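Local coordinates for uncharacterized protein (Porphyromonas gingivalis, PDB 1ZBS) that is of unknown function but probably acts as a sugar kinase of the ASKHA superfamily, phosphorylating N-acetylglucosamine or a related amino sugar at the expense of ATP, at residues Tyr64-Gly69 and Glu93-Met98; Ala148-Leu153 and Asn218-Phe223; Gln173-Thr178 and Ala197-Phe202; Ala245-Glu250 and Val266-Met271. All coordinates share one frame; numbering follows the deposited sequence.

Contact 1 (Tyr64-Gly69 and Glu93-Met98); sequences YFYGAG and EVAGDM
Phe65 and Val94 are paired neighbours on adjacent parallel strands, the two strands of a beta-alpha-beta unit in which helix 75-85 links strand 62-67 to edge strand 91-95. The unit completes the 3-2-1-4-5 sheet of the N-terminal domain, the RNase H-like core expected of an ASKHA protein.

Backbone hydrogen bonds hold the strands in register. Phe65 uses both its peptide groups: Phe65 N donates to Glu93 O at 2.9 Å, an almost straight bond (175°), and Phe65 O accepts from Ala95 N at 2.8 Å. The third bond, from Gly67 N to Ala95 O, is longer at 3.1 Å and more bent; the same carbonyl also receives the CA-H of Tyr66.

Apolar packing occupies the side facing helix 75-85. CD1 of the Phe65 ring meets Val94 CG1 at 3.9 Å, and both side chains touch Leu78.

Tyr64, Tyr66, Glu93 and Ala95 share the other side. Tyr64 and Glu93 run side by side in the same direction, and Glu93 OE2 comes up to the ring edge 3.6 Å from Tyr64 CE2, the carboxylate turned 75° from the ring. Tyr66 brings CE1 to 3.7 Å from Ala95 CB, while its hydroxyl bonds to Arg103 and His278; His278 also stacks on Tyr64.

Where the strands end, Asp97 opens helix 97-105 with CG between its backbone N and carbonyl carbon (chi1 56°), and Asp97 OD1 presses to 3.2 Å from Ala68 CB.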
# COMPACT_ATOMS: atom_id res chain seq x y z
N TYR A 64 -30.97 0.37 -14.83
CA TYR A 64 -29.82 1.27 -14.88
C TYR A 64 -28.85 0.87 -13.76
O TYR A 64 -29.16 0.97 -12.57
CB TYR A 64 -30.26 2.73 -14.68
CG TYR A 64 -31.33 3.20 -15.63
CD1 TYR A 64 -32.68 3.17 -15.27
CD2 TYR A 64 -31.01 3.68 -16.90
CE1 TYR A 64 -33.68 3.61 -16.14
CE2 TYR A 64 -31.99 4.13 -17.78
CZ TYR A 64 -33.33 4.10 -17.39
OH TYR A 64 -34.30 4.56 -18.26
N PHE A 65 -27.68 0.40 -14.17
CA PHE A 65 -26.66 -0.05 -13.25
C PHE A 65 -25.45 0.87 -13.22
O PHE A 65 -24.95 1.29 -14.26
CB PHE A 65 -26.23 -1.47 -13.62
CG PHE A 65 -25.31 -2.11 -12.61
CD1 PHE A 65 -23.94 -1.92 -12.69
CD2 PHE A 65 -25.84 -2.87 -11.57
CE1 PHE A 65 -23.09 -2.47 -11.73
CE2 PHE A 65 -25.01 -3.43 -10.61
CZ PHE A 65 -23.63 -3.24 -10.69
N TYR A 66 -25.00 1.18 -12.01
CA TYR A 66 -23.84 2.03 -11.81
C TYR A 66 -22.91 1.30 -10.85
O TYR A 66 -23.32 0.91 -9.75
CB TYR A 66 -24.28 3.36 -11.19
CG TYR A 66 -25.15 4.19 -12.09
CD1 TYR A 66 -24.61 4.86 -13.19
CD2 TYR A 66 -26.52 4.31 -11.86
CE1 TYR A 66 -25.40 5.64 -14.02
CE2 TYR A 66 -27.33 5.09 -12.69
CZ TYR A 66 -26.76 5.75 -13.77
OH TYR A 66 -27.53 6.53 -14.60
N GLY A 67 -21.66 1.10 -11.26
CA GLY A 67 -20.72 0.41 -10.40
C GLY A 67 -19.27 0.61 -10.79
O GLY A 67 -18.96 0.80 -11.97
N ALA A 68 -18.38 0.55 -9.81
CA ALA A 68 -16.95 0.70 -10.07
C ALA A 68 -16.46 -0.52 -10.83
O ALA A 68 -16.73 -1.65 -10.44
CB ALA A 68 -16.19 0.84 -8.75
N GLY A 69 -15.75 -0.29 -11.93
CA GLY A 69 -15.24 -1.39 -12.74
C GLY A 69 -16.03 -1.52 -14.03
O GLY A 69 -15.68 -2.29 -14.92
N GLU A 93 -28.95 -0.22 -19.31
CA GLU A 93 -27.76 0.62 -19.40
C GLU A 93 -26.81 0.40 -18.23
O GLU A 93 -27.23 0.42 -17.06
CB GLU A 93 -28.18 2.09 -19.45
CG GLU A 93 -28.90 2.51 -20.73
CD GLU A 93 -29.29 3.98 -20.71
OE1 GLU A 93 -28.43 4.82 -20.39
OE2 GLU A 93 -30.46 4.30 -21.03
N VAL A 94 -25.53 0.21 -18.53
CA VAL A 94 -24.51 -0.01 -17.51
C VAL A 94 -23.49 1.11 -17.59
O VAL A 94 -22.94 1.37 -18.66
CB VAL A 94 -23.80 -1.37 -17.71
CG1 VAL A 94 -23.07 -1.77 -16.44
CG2 VAL A 94 -24.81 -2.43 -18.10
N ALA A 95 -23.25 1.76 -16.46
CA ALA A 95 -22.30 2.87 -16.41
C ALA A 95 -21.49 2.85 -15.12
O ALA A 95 -21.86 2.17 -14.16
CB ALA A 95 -23.04 4.19 -16.54
N GLY A 96 -20.40 3.61 -15.09
CA GLY A 96 -19.55 3.66 -13.92
C GLY A 96 -20.21 4.32 -12.72
O GLY A 96 -21.17 5.09 -12.87
N ASP A 97 -19.70 4.03 -11.53
CA ASP A 97 -20.25 4.60 -10.32
C ASP A 97 -19.97 6.10 -10.19
O ASP A 97 -20.72 6.82 -9.52
CB ASP A 97 -19.71 3.87 -9.08
CG ASP A 97 -18.19 3.84 -9.01
OD1 ASP A 97 -17.66 3.57 -7.91
OD2 ASP A 97 -17.51 4.06 -10.05
N MSE A 98 -18.90 6.56 -10.82
CA MSE A 98 -18.53 7.97 -10.77
C MSE A 98 -19.62 8.78 -11.48
O MSE A 98 -20.04 9.83 -11.00
CB MSE A 98 -17.17 8.19 -11.44
CG MSE A 98 -16.61 9.60 -11.30
SE MSE A 98 -16.23 10.14 -9.47
CE MSE A 98 -17.95 10.93 -8.99

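Contact 2 (Ala148-Leu153 and Asn218-Phe223); sequences AVLGRL and NSFDDF
Leu150 and Ser219 have the nearest CA atoms of segments 148-153 and 218-223, 7.2 Å apart. The two short helical segments, from helices 147-159 and 210-229, run in broadly opposing directions, 137° between their N-to-C senses, and their axes come no nearer than 11.0 Å. At that spacing the helices meet through side chains, and the shared interface is small.

Ser219 lies at the middle of the contact, approached by three apolar side chains of the facing helix. Leu150 does most of the touching: its CD2 branch lies 3.7 Å from Ser219 CB, while CD1, on the other arm of the fork, reaches obliquely toward the Phe220 ring, 4.4 Å from CE1. Leu153 CD1 and Val149 CG1 approach the serine oxygen more loosely, at 4.1 Å and 4.2 Å from Ser219 OG. Methyl groups of the facing helix thus lie near the hydroxyl, yet its polarity is answered: with OG anti to the backbone N (chi1 -166°), it hydrogen-bonds to Gly145 N in the loop just before helix 147-159. A buried serine therefore ties one helix to the lead-in of the other. Val149 CG1 has a second neighbour in its own helix, lying 3.9 Å above the guanidinium plane of Arg152, toward the rim of that group; Arg152 in turn packs on Leu141 of the second subunit.

Around this pair, Phe220 fits against Val251, Leu252 and Val255 of helix 249-258, Phe223 lies on Ser120 and Ser122 of strand 120-125, and Ala148 touches Asn193 of helix 192-197.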
# COMPACT_ATOMS: atom_id res chain seq x y z
N ALA A 148 -9.97 3.22 3.04
CA ALA A 148 -8.87 2.27 3.05
C ALA A 148 -7.59 3.03 3.38
O ALA A 148 -6.76 2.55 4.14
CB ALA A 148 -8.74 1.58 1.69
N VAL A 149 -7.45 4.23 2.83
CA VAL A 149 -6.25 4.99 3.11
C VAL A 149 -6.23 5.51 4.53
O VAL A 149 -5.20 5.44 5.20
CB VAL A 149 -6.06 6.12 2.10
CG1 VAL A 149 -4.88 7.00 2.51
CG2 VAL A 149 -5.81 5.52 0.73
N LEU A 150 -7.36 6.02 5.01
CA LEU A 150 -7.44 6.50 6.39
C LEU A 150 -7.03 5.34 7.28
O LEU A 150 -6.26 5.51 8.23
CB LEU A 150 -8.87 6.91 6.74
CG LEU A 150 -9.44 8.13 6.01
CD1 LEU A 150 -10.88 8.38 6.50
CD2 LEU A 150 -8.56 9.34 6.27
N GLY A 151 -7.53 4.16 6.96
CA GLY A 151 -7.21 2.97 7.73
C GLY A 151 -5.72 2.61 7.77
O GLY A 151 -5.18 2.38 8.84
N ARG A 152 -5.05 2.56 6.62
CA ARG A 152 -3.64 2.21 6.67
C ARG A 152 -2.81 3.30 7.34
O ARG A 152 -1.85 3.00 8.06
CB ARG A 152 -3.07 1.88 5.29
CG ARG A 152 -2.91 3.04 4.35
CD ARG A 152 -1.90 2.68 3.26
NE ARG A 152 -2.18 3.39 2.02
CZ ARG A 152 -1.68 4.57 1.70
NH1 ARG A 152 -0.85 5.20 2.52
NH2 ARG A 152 -2.03 5.14 0.55
N LEU A 153 -3.16 4.56 7.10
CA LEU A 153 -2.44 5.65 7.73
C LEU A 153 -2.61 5.51 9.24
O LEU A 153 -1.63 5.49 10.00
CB LEU A 153 -2.98 7.02 7.26
CG LEU A 153 -2.72 7.42 5.81
CD1 LEU A 153 -3.39 8.76 5.52
CD2 LEU A 153 -1.21 7.52 5.54
N ASN A 218 -5.59 15.89 7.06
CA ASN A 218 -4.53 15.94 6.07
C ASN A 218 -4.82 15.06 4.87
O ASN A 218 -4.45 15.38 3.74
CB ASN A 218 -3.19 15.52 6.69
CG ASN A 218 -2.78 16.45 7.80
OD1 ASN A 218 -3.15 17.63 7.82
ND2 ASN A 218 -1.99 15.94 8.74
N SER A 219 -5.52 13.95 5.10
CA SER A 219 -5.84 13.06 4.01
C SER A 219 -6.90 13.69 3.11
O SER A 219 -6.81 13.61 1.88
CB SER A 219 -6.34 11.72 4.54
OG SER A 219 -6.34 10.77 3.49
N PHE A 220 -7.90 14.33 3.71
CA PHE A 220 -8.95 14.99 2.94
C PHE A 220 -8.34 16.14 2.15
O PHE A 220 -8.71 16.37 1.00
CB PHE A 220 -10.06 15.53 3.85
CG PHE A 220 -11.00 14.48 4.39
CD1 PHE A 220 -10.90 13.15 3.98
CD2 PHE A 220 -11.99 14.83 5.31
CE1 PHE A 220 -11.78 12.18 4.49
CE2 PHE A 220 -12.87 13.87 5.81
CZ PHE A 220 -12.76 12.54 5.40
N ASP A 221 -7.42 16.87 2.77
CA ASP A 221 -6.78 17.99 2.10
C ASP A 221 -6.01 17.46 0.88
O ASP A 221 -6.08 18.02 -0.21
CB ASP A 221 -5.83 18.72 3.05
CG ASP A 221 -5.30 20.02 2.47
OD1 ASP A 221 -6.11 20.94 2.21
OD2 ASP A 221 -4.07 20.13 2.27
N ASP A 222 -5.30 16.35 1.10
CA ASP A 222 -4.52 15.68 0.08
C ASP A 222 -5.41 15.28 -1.09
O ASP A 222 -5.01 15.36 -2.25
CB ASP A 222 -3.88 14.41 0.64
CG ASP A 222 -2.39 14.53 0.78
OD1 ASP A 222 -1.92 14.82 1.90
OD2 ASP A 222 -1.68 14.34 -0.24
N PHE A 223 -6.61 14.79 -0.77
CA PHE A 223 -7.53 14.39 -1.81
C PHE A 223 -7.89 15.59 -2.68
O PHE A 223 -7.86 15.49 -3.92
CB PHE A 223 -8.81 13.78 -1.22
CG PHE A 223 -9.91 13.60 -2.23
CD1 PHE A 223 -10.89 14.58 -2.37
CD2 PHE A 223 -9.94 12.49 -3.06
CE1 PHE A 223 -11.88 14.45 -3.35
CE2 PHE A 223 -10.93 12.35 -4.04
CZ PHE A 223 -11.91 13.33 -4.18

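Contact 3 (Gln173-Thr178 and Ala197-Phe202); sequences QEYGLT and AGFSPF
Tyr175 and Phe199 form a T-shaped pair, the edge of the phenylalanine directed at the face of the tyrosine, with centroids 4.9 Å apart and planes at 78°. Phe199 CD1 stands 3.7 Å above the Tyr175 ring, over its centre; the opposite face carries Glu174 CG, displaced toward the rim. Leu177 meets the same phenylalanine tip to tip, its CD1 3.7 Å from Phe199 CZ.

Phe202 enters from the following helical turn. Its CB lies 3.4 Å from Tyr175 OH, near the plane of the tyrosine ring. Chi1 of -177° puts Phe202 CG anti to the backbone N, and chi2 turns the ring so that its edge meets Glu174, whose OE1 lies in the ring plane, 3.3 Å from Phe202 CD1. A carboxylate oxygen so placed would face the weakly positive C-H rim, probably a mildly favourable arrangement.

Phe171, one turn back on helix 167-174, binds these rings together: it meets Phe199 and Phe202 edge-to-face and Tyr175 obliquely, and Phe195 adds a further edge-to-face partner to Phe199. The backbone turns on both sides: a type I turn from Ala197 to Ser200 and, in the other segment, Gly176 at positive phi.

The result is an aromatic cluster packing the helical part of the C-terminal domain, one side of it built on the Schellman motif that ends helix 167-174.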
# COMPACT_ATOMS: atom_id res chain seq x y z
N GLN A 173 -7.50 -4.56 20.99
CA GLN A 173 -8.41 -5.36 21.81
C GLN A 173 -9.87 -5.31 21.31
O GLN A 173 -10.59 -6.31 21.40
CB GLN A 173 -8.32 -4.89 23.27
CG GLN A 173 -7.11 -5.45 24.05
CD GLN A 173 -6.83 -4.69 25.35
OE1 GLN A 173 -7.74 -4.10 25.95
NE2 GLN A 173 -5.57 -4.71 25.79
N GLU A 174 -10.30 -4.17 20.79
CA GLU A 174 -11.66 -4.05 20.30
C GLU A 174 -11.90 -4.99 19.13
O GLU A 174 -12.98 -5.58 19.00
CB GLU A 174 -11.94 -2.62 19.87
CG GLU A 174 -13.35 -2.42 19.36
CD GLU A 174 -13.64 -0.97 19.04
OE1 GLU A 174 -13.12 -0.09 19.76
OE2 GLU A 174 -14.39 -0.72 18.08
N TYR A 175 -10.89 -5.12 18.28
CA TYR A 175 -10.96 -5.97 17.09
C TYR A 175 -10.23 -7.29 17.27
O TYR A 175 -10.10 -8.06 16.33
CB TYR A 175 -10.37 -5.23 15.89
CG TYR A 175 -11.14 -3.97 15.56
CD1 TYR A 175 -12.38 -4.04 14.93
CD2 TYR A 175 -10.67 -2.71 15.94
CE1 TYR A 175 -13.14 -2.90 14.70
CE2 TYR A 175 -11.42 -1.55 15.72
CZ TYR A 175 -12.66 -1.66 15.09
OH TYR A 175 -13.43 -0.56 14.87
N GLY A 176 -9.74 -7.55 18.48
CA GLY A 176 -9.03 -8.80 18.73
C GLY A 176 -7.95 -9.05 17.70
O GLY A 176 -7.85 -10.13 17.12
N LEU A 177 -7.12 -8.05 17.46
CA LEU A 177 -6.05 -8.21 16.50
C LEU A 177 -4.70 -8.00 17.15
O LEU A 177 -4.59 -7.50 18.27
CB LEU A 177 -6.20 -7.21 15.35
CG LEU A 177 -7.29 -7.48 14.31
CD1 LEU A 177 -7.51 -6.23 13.45
CD2 LEU A 177 -6.90 -8.67 13.45
N THR A 178 -3.67 -8.42 16.43
CA THR A 178 -2.32 -8.23 16.88
C THR A 178 -1.59 -7.69 15.67
O THR A 178 -2.12 -7.72 14.56
CB THR A 178 -1.65 -9.54 17.33
OG1 THR A 178 -0.39 -9.22 17.93
CG2 THR A 178 -1.42 -10.47 16.15
N ALA A 197 -10.35 -0.50 5.35
CA ALA A 197 -11.46 0.44 5.40
C ALA A 197 -12.51 0.08 6.45
O ALA A 197 -13.44 0.84 6.68
CB ALA A 197 -12.12 0.54 4.02
N GLY A 198 -12.37 -1.08 7.08
CA GLY A 198 -13.33 -1.50 8.08
C GLY A 198 -13.09 -0.97 9.48
O GLY A 198 -13.78 -1.34 10.42
N PHE A 199 -12.10 -0.09 9.62
CA PHE A 199 -11.77 0.48 10.92
C PHE A 199 -12.15 1.94 10.99
O PHE A 199 -11.72 2.67 11.89
CB PHE A 199 -10.27 0.32 11.17
CG PHE A 199 -9.81 -1.11 11.15
CD1 PHE A 199 -10.30 -2.02 12.08
CD2 PHE A 199 -8.88 -1.54 10.21
CE1 PHE A 199 -9.88 -3.35 12.06
CE2 PHE A 199 -8.45 -2.86 10.19
CZ PHE A 199 -8.95 -3.77 11.12
N SER A 200 -12.95 2.37 10.04
CA SER A 200 -13.37 3.76 10.01
C SER A 200 -14.18 4.16 11.25
O SER A 200 -13.93 5.20 11.84
CB SER A 200 -14.16 4.05 8.73
OG SER A 200 -14.17 5.44 8.46
N PRO A 201 -15.15 3.33 11.66
CA PRO A 201 -15.98 3.63 12.83
C PRO A 201 -15.16 3.94 14.09
O PRO A 201 -15.58 4.75 14.92
CB PRO A 201 -16.82 2.36 12.99
CG PRO A 201 -17.01 1.92 11.57
CD PRO A 201 -15.62 2.10 10.99
N PHE A 202 -14.01 3.29 14.23
CA PHE A 202 -13.14 3.52 15.39
C PHE A 202 -12.52 4.91 15.30
O PHE A 202 -12.44 5.65 16.28
CB PHE A 202 -12.03 2.47 15.44
CG PHE A 202 -11.13 2.59 16.64
CD1 PHE A 202 -11.47 1.98 17.85
CD2 PHE A 202 -9.97 3.37 16.58
CE1 PHE A 202 -10.68 2.14 18.97
CE2 PHE A 202 -9.17 3.54 17.70
CZ PHE A 202 -9.52 2.93 18.91

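Contact 4 (Ala245-Glu250 and Val266-Met271); sequences AFHYRE and VLQSPM
Gln268 lies across Phe246, the two side chains crossing at about a right angle. Its CB begins the contact, 3.8 Å from Phe246 CG. CG of Gln268 is anti to the backbone N (chi1 178°), and the chain beyond it continues extended, bringing CD to 3.9 Å from Phe246 CD2. At the tip the amide divides its contacts: OE1 comes within 3.7 Å of Phe246 CD2, approaching the ring obliquely, and NE2 lies 3.6 Å from His247 NE2. The amide plane is turned only 37° from the Phe246 ring but stands nearly perpendicular, at 86°, to the imidazole.

The segments belong to a beta-alpha-beta unit of the C-terminal domain, in which helices 243-247 and 249-258 connect strand 238-241 to the parallel edge strand 263-267. This repeats, in the second domain, the 3-2-1-4-5 strand order of the first, as the duplicated ASKHA fold would have it. Beyond the strand, Ser269 OG accepts a capping hydrogen bond from the backbone N of selenomethionine Met271, at the start of helix 271-280, and Met271 touches Ile4 of the N-terminal sheet.

Two residues before Gln268, Val266 points toward the helical segment. One branch, CG2, lies 3.5 Å from Ala245 O and also touches Ala245 CB; the other, CG1, meets Arg249 CB at 4.2 Å. Arg249 then folds back over its own segment: NH1 makes a weak hydrogen bond to Phe246 O and sits 3.3 Å above the centre of the Phe246 ring, while Glu250 OE2 pairs with Arg249 NE by charge alone.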
# COMPACT_ATOMS: atom_id res chain seq x y z
N ALA A 245 -17.37 10.34 3.32
CA ALA A 245 -17.69 11.76 3.13
C ALA A 245 -18.79 12.14 4.11
O ALA A 245 -18.77 13.22 4.71
CB ALA A 245 -18.17 12.02 1.70
N PHE A 246 -19.75 11.24 4.27
CA PHE A 246 -20.85 11.47 5.18
C PHE A 246 -20.35 11.44 6.63
O PHE A 246 -20.36 12.46 7.32
CB PHE A 246 -21.94 10.42 4.96
CG PHE A 246 -23.22 10.72 5.68
CD1 PHE A 246 -23.84 11.96 5.52
CD2 PHE A 246 -23.78 9.79 6.55
CE1 PHE A 246 -25.01 12.27 6.22
CE2 PHE A 246 -24.95 10.08 7.25
CZ PHE A 246 -25.56 11.33 7.09
N HIS A 247 -19.88 10.28 7.08
CA HIS A 247 -19.39 10.15 8.45
C HIS A 247 -18.37 11.20 8.89
O HIS A 247 -18.25 11.50 10.08
CB HIS A 247 -18.80 8.74 8.67
CG HIS A 247 -19.81 7.64 8.50
ND1 HIS A 247 -21.11 7.75 8.94
CD2 HIS A 247 -19.71 6.42 7.92
CE1 HIS A 247 -21.77 6.65 8.64
NE2 HIS A 247 -20.94 5.83 8.02
N TYR A 248 -17.65 11.78 7.93
CA TYR A 248 -16.64 12.79 8.27
C TYR A 248 -17.00 14.16 7.69
O TYR A 248 -16.14 15.04 7.55
CB TYR A 248 -15.28 12.35 7.73
CG TYR A 248 -14.74 11.10 8.40
CD1 TYR A 248 -13.96 11.18 9.55
CD2 TYR A 248 -15.03 9.84 7.89
CE1 TYR A 248 -13.48 10.03 10.18
CE2 TYR A 248 -14.56 8.68 8.50
CZ TYR A 248 -13.78 8.79 9.65
OH TYR A 248 -13.29 7.65 10.24
N ARG A 249 -18.29 14.34 7.36
CA ARG A 249 -18.77 15.58 6.77
C ARG A 249 -18.25 16.84 7.46
O ARG A 249 -17.78 17.75 6.79
CB ARG A 249 -20.31 15.61 6.73
CG ARG A 249 -21.03 15.35 8.04
CD ARG A 249 -22.54 15.52 7.86
NE ARG A 249 -23.28 15.20 9.08
CZ ARG A 249 -23.48 13.97 9.53
NH1 ARG A 249 -22.99 12.93 8.87
NH2 ARG A 249 -24.14 13.77 10.67
N GLU A 250 -18.31 16.89 8.78
CA GLU A 250 -17.83 18.06 9.50
C GLU A 250 -16.39 18.36 9.09
O GLU A 250 -16.08 19.48 8.67
CB GLU A 250 -17.87 17.83 11.02
CG GLU A 250 -19.26 17.77 11.65
CD GLU A 250 -20.08 16.56 11.23
OE1 GLU A 250 -19.49 15.48 10.98
OE2 GLU A 250 -21.33 16.69 11.15
N VAL A 266 -23.12 16.93 0.40
CA VAL A 266 -22.56 15.64 0.77
C VAL A 266 -23.69 14.74 1.23
O VAL A 266 -24.47 15.10 2.10
CB VAL A 266 -21.48 15.75 1.89
CG1 VAL A 266 -22.00 16.57 3.05
CG2 VAL A 266 -21.09 14.36 2.37
N LEU A 267 -23.79 13.57 0.61
CA LEU A 267 -24.81 12.58 0.93
C LEU A 267 -24.15 11.20 0.97
O LEU A 267 -23.19 10.94 0.24
CB LEU A 267 -25.90 12.57 -0.15
CG LEU A 267 -27.01 13.64 -0.11
CD1 LEU A 267 -27.89 13.51 -1.36
CD2 LEU A 267 -27.86 13.45 1.14
N GLN A 268 -24.65 10.32 1.82
CA GLN A 268 -24.08 8.98 1.93
C GLN A 268 -24.31 8.16 0.66
O GLN A 268 -23.38 7.56 0.12
CB GLN A 268 -24.65 8.26 3.16
CG GLN A 268 -24.15 6.83 3.33
CD GLN A 268 -24.22 6.33 4.77
OE1 GLN A 268 -25.19 6.59 5.49
NE2 GLN A 268 -23.19 5.60 5.19
N SER A 269 -25.56 8.17 0.16
CA SER A 269 -25.96 7.42 -1.03
C SER A 269 -26.48 8.30 -2.17
O SER A 269 -27.04 9.37 -1.94
CB SER A 269 -27.05 6.39 -0.65
OG SER A 269 -27.74 5.89 -1.79
N PRO A 270 -26.28 7.87 -3.42
CA PRO A 270 -26.75 8.64 -4.58
C PRO A 270 -28.10 8.08 -5.02
O PRO A 270 -28.69 8.54 -5.99
CB PRO A 270 -25.68 8.37 -5.63
CG PRO A 270 -25.36 6.93 -5.37
CD PRO A 270 -25.26 6.89 -3.84
N MSE A 271 -28.58 7.07 -4.30
CA MSE A 271 -29.84 6.44 -4.67
C MSE A 271 -30.99 7.41 -4.87
O MSE A 271 -31.60 7.44 -5.94
CB MSE A 271 -30.23 5.38 -3.65
CG MSE A 271 -31.29 4.45 -4.18
SE MSE A 271 -30.79 3.69 -5.92
CE MSE A 271 -31.63 4.95 -7.11

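How the contacts relate
Contacts 1 and 4 are counterparts in the two domains: contact 1 pairs the last two parallel strands of its sheet, whereas contact 4 packs the helical connection of the equivalent unit against its edge strand. Their centres are 19 Å apart and their nearest atoms about 6 Å, across the middle of the chain. In ASKHA kinases the substrates bind in the cleft between the domains. Contacts 2, 3 and 4 form a continuous group in the C-terminal domain. Contact 3 is nested within the loop closed by contact 2, and they meet where Ala148 N lies 3.6 Å from Ala197 CB. Tyr248 joins contact 4 to both, with CB 3.4 Å from Phe220 CE2 and OH 3.0 Å from Ser200 OG, a probable hydrogen bond.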